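Local coordinates for alginate lyase (Bacteroides ovatus, PDB 3NNB), which probably depolymerises the polysaccharide alginate by beta-elimination, cleaving its glycosidic bonds as alginate lyases do, at residues V203-Q207 / Y226-L230; M159-M165 / V211-E215. One frame throughout, in Å; residues are numbered along the deposited sequence.

Contact 1. Residues V203-Q207 / Y226-L230; sequences VEWMQ and YDVQL
Both segments are helical, with i+4 to i hydrogen bonds from Gln-207 N to Val-203 O (3.0 Å) and from Leu-230 N to Tyr-226 O (2.9 Å). Their axes run roughly antiparallel, at 146° (signed crossing -146°) and 11.6 Å apart, with the CA atoms of Val-203 and Leu-230 at 6.8 Å. Selenomethionine Met-206 bridges this wide gap: with chi angles m, t, p it extends from its helix and then bends, bringing CE over one face of the Tyr-226 ring, 4.1 Å from the centroid and 25° off the normal, a CH-pi contact. Met-206 CE also lies 3.9 Å from Leu-230 CB. Such antiparallel helix pairing fits the alpha/alpha-toroid, or six-hairpin, architecture of this family. Tyr-226, chi1 t, reaches back across so that its OH donates to Met-206 O at 2.9 Å; that hydroxyl also accepts from a water at 2.6 Å, which bonds weakly to Gln-207 OE1 (3.3 Å). Leu-230 (t, p) places CD1 4.0 Å from CG1 of Val-203 (t) and 4.2 Å from CG of Gln-207.

Contact 2. Residues M159-M165 / V211-E215; sequences MGRGAGM and VAAEE
Residues 159-161 are extended; from Gly-162 to Met-165 phi and psi turn helical, with i to i+3 bonds Gly-164 N to Arg-161 O (3.0 Å) and Met-165 N to Gly-162 O (2.9 Å). This loop crosses helix 210-216 closely: the CA atoms of Gly-162 and Glu-215 are 4.2 Å apart. Val-211 (chi1 t) sets CG1 3.5 Å from Arg-161 C and CG2 4.5 Å from SE of selenomethionine Met-159, while its carbonyl O approaches Gly-162 CA to 3.2 Å. Ala-212 and Ala-213 direct their CB atoms away from the loop, Ala-212 packing on Trp-205. In the alpha/alpha-toroid expected of this family, the contact lays the connection between strand 148-151 and helix 171-180 against a short helix joining two longer ones. Glu-214 (chi1 m, chi2 t) reaches back along the loop: OE1 accepts from Gly-162 N (3.0 Å, 161° at the hydrogen), and OE2 accepts a hydrogen bond (3.0 Å) from a water that also donates to Gly-160 O (2.7 Å). Although its CA-to-CB bond leads away overall, Arg-161 keeps CB 3.7 Å from Glu-214 OE1; its NH2 hydrogen-bonds a citrate, probably from the crystallisation liquor, which may mark a pocket. A CB on Gly-162 would fall 2.5 Å from Glu-215 N and 2.9 Å from Glu-214 CB, so the close approach depends on glycine. Glu-215 (t, p) has OE2 hydrogen-bonded to His-222 ND1 and 3.6 Å from Met-165 CB.

From the N terminus the four segments come in the order 159-165, 203-207, 211-215, 226-230, so the two contacts cross. Contact 2 closes a span of 45 residues that contains 203-207; contact 1 then closes one of 18 that contains 211-215. Together they tie the loop following strand 148-151 to the successive helices 189-208, 210-216 and 221-236. Their centres lie 11 Å apart and they touch directly: Met-206 CE meets Met-165 CE at 3.5 Å, Trp-205 CZ3 meets Met-165 SE at 3.7 Å, and Gln-229 NE2 probably hydrogen-bonds Met-165 O at 3.0 Å. The other end of that amide, Gln-229 OE1, is hydrogen-bonded to the Tyr-233 hydroxyl.

Contact 1. Residues V203-Q207 / Y226-L230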
ATOM      1  N   VAL A 203      -5.902 -11.812  -9.608  1.00  6.13           N
ATOM      2  CA  VAL A 203      -4.618 -12.169 -10.214  1.00  7.16           C
ATOM      3  C   VAL A 203      -4.764 -12.630 -11.672  1.00 10.05           C
ATOM      4  O   VAL A 203      -3.990 -12.164 -12.536  1.00  9.43           O
ATOM      5  CB  VAL A 203      -3.804 -13.186  -9.380  1.00  7.91           C
ATOM      6  CG1 VAL A 203      -2.540 -13.682 -10.227  1.00  7.06           C
ATOM      7  CG2 VAL A 203      -3.370 -12.543  -8.007  1.00  8.58           C
ATOM      8  N   GLU A 204      -5.787 -13.427 -11.948  1.00  9.09           N
ATOM      9  CA  GLU A 204      -6.121 -13.788 -13.324  1.00  8.37           C
ATOM     10  C   GLU A 204      -6.388 -12.557 -14.183  1.00 10.88           C
ATOM     11  O   GLU A 204      -5.922 -12.482 -15.313  1.00 10.85           O
ATOM     12  CB  GLU A 204      -7.327 -14.726 -13.355  1.00  7.99           C
ATOM     13  CG  GLU A 204      -6.951 -16.124 -12.890  1.00 14.28           C
ATOM     14  CD  GLU A 204      -8.129 -17.065 -12.803  1.00 21.61           C
ATOM     15  OE1 GLU A 204      -9.283 -16.629 -12.802  1.00 21.92           O
ATOM     16  OE2 GLU A 204      -7.854 -18.267 -12.714  1.00 29.07           O
ATOM     17  N   TRP A 205      -7.157 -11.607 -13.653  1.00  8.02           N
ATOM     18  CA  TRP A 205      -7.421 -10.391 -14.377  1.00  8.41           C
ATOM     19  C   TRP A 205      -6.129  -9.599 -14.572  1.00  9.91           C
ATOM     20  O   TRP A 205      -5.908  -9.026 -15.655  1.00  9.54           O
ATOM     21  CB  TRP A 205      -8.475  -9.566 -13.618  1.00  8.71           C
ATOM     22  CG  TRP A 205      -8.788  -8.279 -14.264  1.00 10.20           C
ATOM     23  CD1 TRP A 205      -9.621  -8.079 -15.333  1.00 10.80           C
ATOM     24  CD2 TRP A 205      -8.232  -7.007 -13.942  1.00  9.60           C
ATOM     25  NE1 TRP A 205      -9.634  -6.744 -15.675  1.00 10.60           N
ATOM     26  CE2 TRP A 205      -8.781  -6.063 -14.853  1.00  9.67           C
ATOM     27  CE3 TRP A 205      -7.293  -6.566 -13.005  1.00 10.18           C
ATOM     28  CZ2 TRP A 205      -8.419  -4.726 -14.835  1.00  9.69           C
ATOM     29  CZ3 TRP A 205      -6.961  -5.235 -12.977  1.00 13.80           C
ATOM     30  CH2 TRP A 205      -7.519  -4.325 -13.899  1.00 12.23           C
HETATM   31  N   MSE A 206      -5.296  -9.496 -13.532  1.00  8.37           N
HETATM   32  CA  MSE A 206      -4.044  -8.718 -13.620  1.00  8.28           C
HETATM   33  C   MSE A 206      -3.115  -9.258 -14.717  1.00  9.92           C
HETATM   34  O   MSE A 206      -2.427  -8.496 -15.390  1.00 11.52           O
HETATM   35  CB  MSE A 206      -3.305  -8.729 -12.300  1.00  7.16           C
HETATM   36  CG  MSE A 206      -3.976  -7.851 -11.265  1.00  8.78           C
HETATM   37 SE   MSE A 206      -3.182  -8.055  -9.498  0.75  7.09          SE
HETATM   38  CE  MSE A 206      -1.499  -7.211  -9.824  1.00 10.21           C
ATOM     39  N   GLN A 207      -3.109 -10.568 -14.875  1.00 10.66           N
ATOM     40  CA  GLN A 207      -2.233 -11.185 -15.865  0.50 11.95           C
ATOM     41  C   GLN A 207      -2.770 -11.180 -17.305  1.00 11.02           C
ATOM     42  O   GLN A 207      -2.001 -11.412 -18.225  1.00 13.45           O
ATOM     43  CB  GLN A 207      -1.847 -12.589 -15.439  0.50 12.55           C
ATOM     44  CG  GLN A 207      -0.875 -12.567 -14.257  0.50 17.44           C
ATOM     45  CD  GLN A 207       0.264 -13.563 -14.433  0.50 20.42           C
ATOM     46  OE1 GLN A 207       1.392 -13.181 -14.747  0.50 28.11           O
ATOM     47  NE2 GLN A 207      -0.033 -14.838 -14.248  0.50 24.29           N
ATOM     48  N   TYR A 226       3.029  -2.462  -9.128  1.00  7.94           N
ATOM     49  CA  TYR A 226       2.291  -3.582  -9.762  1.00  7.01           C
ATOM     50  C   TYR A 226       2.942  -4.886  -9.390  1.00  8.81           C
ATOM     51  O   TYR A 226       2.271  -5.830  -9.014  1.00  8.69           O
ATOM     52  CB  TYR A 226       2.250  -3.402 -11.266  1.00  7.09           C
ATOM     53  CG  TYR A 226       1.628  -4.582 -11.998  1.00  6.31           C
ATOM     54  CD1 TYR A 226       2.395  -5.685 -12.321  1.00 10.23           C
ATOM     55  CD2 TYR A 226       0.266  -4.593 -12.329  1.00 12.24           C
ATOM     56  CE1 TYR A 226       1.861  -6.773 -13.001  1.00 10.35           C
ATOM     57  CE2 TYR A 226      -0.299  -5.690 -13.021  1.00 14.03           C
ATOM     58  CZ  TYR A 226       0.500  -6.766 -13.355  1.00 14.96           C
ATOM     59  OH  TYR A 226       0.034  -7.903 -14.043  1.00 17.68           O
ATOM     60  N   ASP A 227       4.263  -4.928  -9.499  1.00  8.73           N
ATOM     61  CA  ASP A 227       4.984  -6.180  -9.208  1.00  7.72           C
ATOM     62  C   ASP A 227       4.813  -6.597  -7.748  1.00  6.70           C
ATOM     63  O   ASP A 227       4.655  -7.769  -7.439  1.00  7.32           O
ATOM     64  CB  ASP A 227       6.465  -6.061  -9.527  1.00  7.68           C
ATOM     65  CG  ASP A 227       6.766  -6.142 -11.006  1.00 10.45           C
ATOM     66  OD1 ASP A 227       5.846  -6.243 -11.840  1.00 10.84           O
ATOM     67  OD2 ASP A 227       7.973  -6.097 -11.352  1.00  8.36           O
ATOM     68  N   VAL A 228       4.916  -5.633  -6.823  1.00  7.17           N
ATOM     69  CA  VAL A 228       4.705  -5.949  -5.403  1.00  6.44           C
ATOM     70  C   VAL A 228       3.324  -6.555  -5.150  1.00  6.43           C
ATOM     71  O   VAL A 228       3.188  -7.562  -4.450  1.00  7.80           O
ATOM     72  CB  VAL A 228       4.935  -4.719  -4.460  1.00  6.56           C
ATOM     73  CG1 VAL A 228       4.826  -5.131  -3.003  1.00  9.65           C
ATOM     74  CG2 VAL A 228       6.308  -4.101  -4.725  1.00  8.46           C
ATOM     75  N   GLN A 229       2.308  -5.940  -5.740  1.00  6.60           N
ATOM     76  CA  GLN A 229       0.946  -6.404  -5.527  1.00  6.35           C
ATOM     77  C   GLN A 229       0.791  -7.782  -6.164  1.00  8.15           C
ATOM     78  O   GLN A 229       0.263  -8.686  -5.542  1.00  8.11           O
ATOM     79  CB  GLN A 229      -0.045  -5.435  -6.199  1.00  5.61           C
ATOM     80  CG  GLN A 229      -0.098  -4.041  -5.608  1.00  6.50           C
ATOM     81  CD  GLN A 229      -1.366  -3.308  -6.035  1.00  9.80           C
ATOM     82  OE1 GLN A 229      -2.469  -3.669  -5.600  1.00  8.64           O
ATOM     83  NE2 GLN A 229      -1.217  -2.246  -6.859  1.00  9.16           N
ATOM     84  N   LEU A 230       1.281  -7.963  -7.395  1.00  7.41           N
ATOM     85  CA  LEU A 230       1.160  -9.287  -8.042  1.00  8.01           C
ATOM     86  C   LEU A 230       1.809 -10.376  -7.159  1.00  8.00           C
ATOM     87  O   LEU A 230       1.253 -11.471  -6.950  1.00  7.49           O
ATOM     88  CB  LEU A 230       1.776  -9.270  -9.439  1.00  8.23           C
ATOM     89  CG  LEU A 230       1.553 -10.554 -10.260  1.00  7.04           C
ATOM     90  CD1 LEU A 230       0.082 -10.657 -10.693  1.00 12.34           C
ATOM     91  CD2 LEU A 230       2.511 -10.543 -11.487  1.00 10.32           C
TER
HETATM   92  O   HOH W   1       1.386  -9.866 -15.198  1.00 26.62           O

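Contact 2. Residues M159-M165 / V211-E215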
HETATM    1  N   MSE A 159     -13.397   4.603 -19.892  1.00  8.16           N
HETATM    2  CA  MSE A 159     -12.681   3.450 -19.395  0.70 10.32           C
HETATM    3  C   MSE A 159     -11.785   3.837 -18.225  1.00 10.63           C
HETATM    4  O   MSE A 159     -11.419   4.977 -18.103  1.00 11.84           O
HETATM    5  CB  MSE A 159     -11.869   2.891 -20.557  0.70 11.92           C
HETATM    6  CG  MSE A 159     -11.203   1.567 -20.349  0.70 14.21           C
HETATM    7 SE   MSE A 159     -12.369   0.120 -20.070  0.52 12.11          SE
HETATM    8  CE  MSE A 159     -13.704   0.333 -21.429  0.70 16.20           C
ATOM      9  N   GLY A 160     -11.454   2.876 -17.363  1.00  9.18           N
ATOM     10  CA  GLY A 160     -10.389   3.076 -16.420  1.00  9.15           C
ATOM     11  C   GLY A 160      -9.043   2.956 -17.100  1.00 10.55           C
ATOM     12  O   GLY A 160      -8.919   2.877 -18.343  1.00 10.62           O
ATOM     13  N   ARG A 161      -7.984   2.914 -16.290  1.00  8.52           N
ATOM     14  CA  ARG A 161      -6.647   2.882 -16.826  1.00  7.11           C
ATOM     15  C   ARG A 161      -5.718   2.147 -15.859  1.00  7.65           C
ATOM     16  O   ARG A 161      -6.077   1.904 -14.723  1.00  8.17           O
ATOM     17  CB  ARG A 161      -6.137   4.289 -17.138  1.00 10.45           C
ATOM     18  CG  ARG A 161      -6.088   5.151 -15.955  1.00 11.30           C
ATOM     19  CD  ARG A 161      -5.678   6.582 -16.242  1.00  9.77           C
ATOM     20  NE  ARG A 161      -5.732   7.307 -14.991  1.00 10.70           N
ATOM     21  CZ  ARG A 161      -4.917   8.301 -14.639  1.00  8.20           C
ATOM     22  NH1 ARG A 161      -4.009   8.763 -15.499  1.00 12.55           N
ATOM     23  NH2 ARG A 161      -5.023   8.854 -13.440  1.00 13.05           N
ATOM     24  N   GLY A 162      -4.539   1.778 -16.326  1.00  8.14           N
ATOM     25  CA  GLY A 162      -3.637   1.026 -15.482  1.00  7.91           C
ATOM     26  C   GLY A 162      -3.426   1.645 -14.098  1.00  7.95           C
ATOM     27  O   GLY A 162      -3.379   0.911 -13.112  1.00  6.74           O
ATOM     28  N   ALA A 163      -3.278   2.994 -14.049  1.00  8.30           N
ATOM     29  CA  ALA A 163      -3.040   3.736 -12.809  1.00  8.23           C
ATOM     30  C   ALA A 163      -4.009   3.384 -11.704  1.00  8.48           C
ATOM     31  O   ALA A 163      -3.676   3.514 -10.546  1.00  7.55           O
ATOM     32  CB  ALA A 163      -3.062   5.249 -13.087  1.00  8.34           C
ATOM     33  N   GLY A 164      -5.229   2.962 -12.044  1.00  6.74           N
ATOM     34  CA  GLY A 164      -6.189   2.512 -11.017  1.00  8.09           C
ATOM     35  C   GLY A 164      -5.730   1.378 -10.134  1.00  5.22           C
ATOM     36  O   GLY A 164      -6.236   1.222  -9.001  1.00  8.30           O
HETATM   37  N   MSE A 165      -4.765   0.600 -10.612  1.00  7.59           N
HETATM   38  CA  MSE A 165      -4.197  -0.500  -9.809  0.50  6.87           C
HETATM   39  C   MSE A 165      -3.645   0.004  -8.482  1.00  7.28           C
HETATM   40  O   MSE A 165      -3.691  -0.708  -7.479  1.00  9.82           O
HETATM   41  CB  MSE A 165      -3.102  -1.248 -10.578  0.50  7.92           C
HETATM   42  CG  MSE A 165      -3.612  -2.322 -11.528  0.50 10.12           C
HETATM   43 SE   MSE A 165      -4.473  -3.797 -10.626  0.38  6.71          SE
HETATM   44  CE  MSE A 165      -3.110  -4.178  -9.320  0.50  9.99           C
ATOM     45  N   VAL A 211      -6.040  -3.295 -19.352  1.00 11.61           N
ATOM     46  CA  VAL A 211      -5.978  -2.175 -18.411  1.00  9.63           C
ATOM     47  C   VAL A 211      -4.869  -2.464 -17.416  1.00  6.95           C
ATOM     48  O   VAL A 211      -3.974  -1.613 -17.170  1.00  8.79           O
ATOM     49  CB  VAL A 211      -7.351  -1.959 -17.747  1.00  8.21           C
ATOM     50  CG1 VAL A 211      -7.277  -0.850 -16.655  1.00  9.53           C
ATOM     51  CG2 VAL A 211      -8.411  -1.604 -18.799  1.00  9.29           C
ATOM     52  N   ALA A 212      -4.853  -3.686 -16.871  1.00  8.54           N
ATOM     53  CA  ALA A 212      -3.782  -4.067 -15.942  1.00  7.47           C
ATOM     54  C   ALA A 212      -2.419  -4.043 -16.636  1.00  8.05           C
ATOM     55  O   ALA A 212      -1.430  -3.646 -16.035  1.00  9.98           O
ATOM     56  CB  ALA A 212      -4.064  -5.437 -15.315  1.00  7.99           C
ATOM     57  N   ALA A 213      -2.354  -4.465 -17.904  1.00  8.44           N
ATOM     58  CA  ALA A 213      -1.137  -4.483 -18.670  1.00  8.93           C
ATOM     59  C   ALA A 213      -0.515  -3.106 -18.768  1.00  8.20           C
ATOM     60  O   ALA A 213       0.722  -2.986 -18.772  1.00 10.26           O
ATOM     61  CB  ALA A 213      -1.398  -5.055 -20.115  1.00 10.18           C
ATOM     62  N   GLU A 214      -1.360  -2.062 -18.855  1.00  7.41           N
ATOM     63  CA  GLU A 214      -0.896  -0.670 -18.865  0.50 10.57           C
ATOM     64  C   GLU A 214      -0.082  -0.386 -17.590  1.00  8.84           C
ATOM     65  O   GLU A 214       0.969   0.278 -17.633  1.00 10.75           O
ATOM     66  CB  GLU A 214      -2.066   0.351 -18.988  0.50 12.69           C
ATOM     67  CG  GLU A 214      -3.102   0.123 -20.133  0.50 20.41           C
ATOM     68  CD  GLU A 214      -4.325   1.062 -20.039  0.50 24.89           C
ATOM     69  OE1 GLU A 214      -4.191   2.053 -19.298  0.50 10.22           O
ATOM     70  OE2 GLU A 214      -5.406   0.816 -20.677  0.50 13.95           O
ATOM     71  N   GLU A 215      -0.566  -0.868 -16.447  1.00  8.86           N
ATOM     72  CA  GLU A 215       0.148  -0.671 -15.178  1.00  7.56           C
ATOM     73  C   GLU A 215       1.448  -1.463 -15.140  1.00  7.22           C
ATOM     74  O   GLU A 215       2.482  -1.001 -14.661  1.00 10.05           O
ATOM     75  CB  GLU A 215      -0.737  -1.070 -13.989  1.00  7.56           C
ATOM     76  CG  GLU A 215      -0.156  -0.616 -12.630  1.00  8.01           C
ATOM     77  CD  GLU A 215      -0.392   0.863 -12.301  1.00  9.53           C
ATOM     78  OE1 GLU A 215      -0.392   1.700 -13.245  1.00  9.53           O
ATOM     79  OE2 GLU A 215      -0.518   1.168 -11.076  1.00  8.62           O
TER
HETATM   80  O   HOH W   2      -7.594   2.846 -20.680  1.00 27.13           O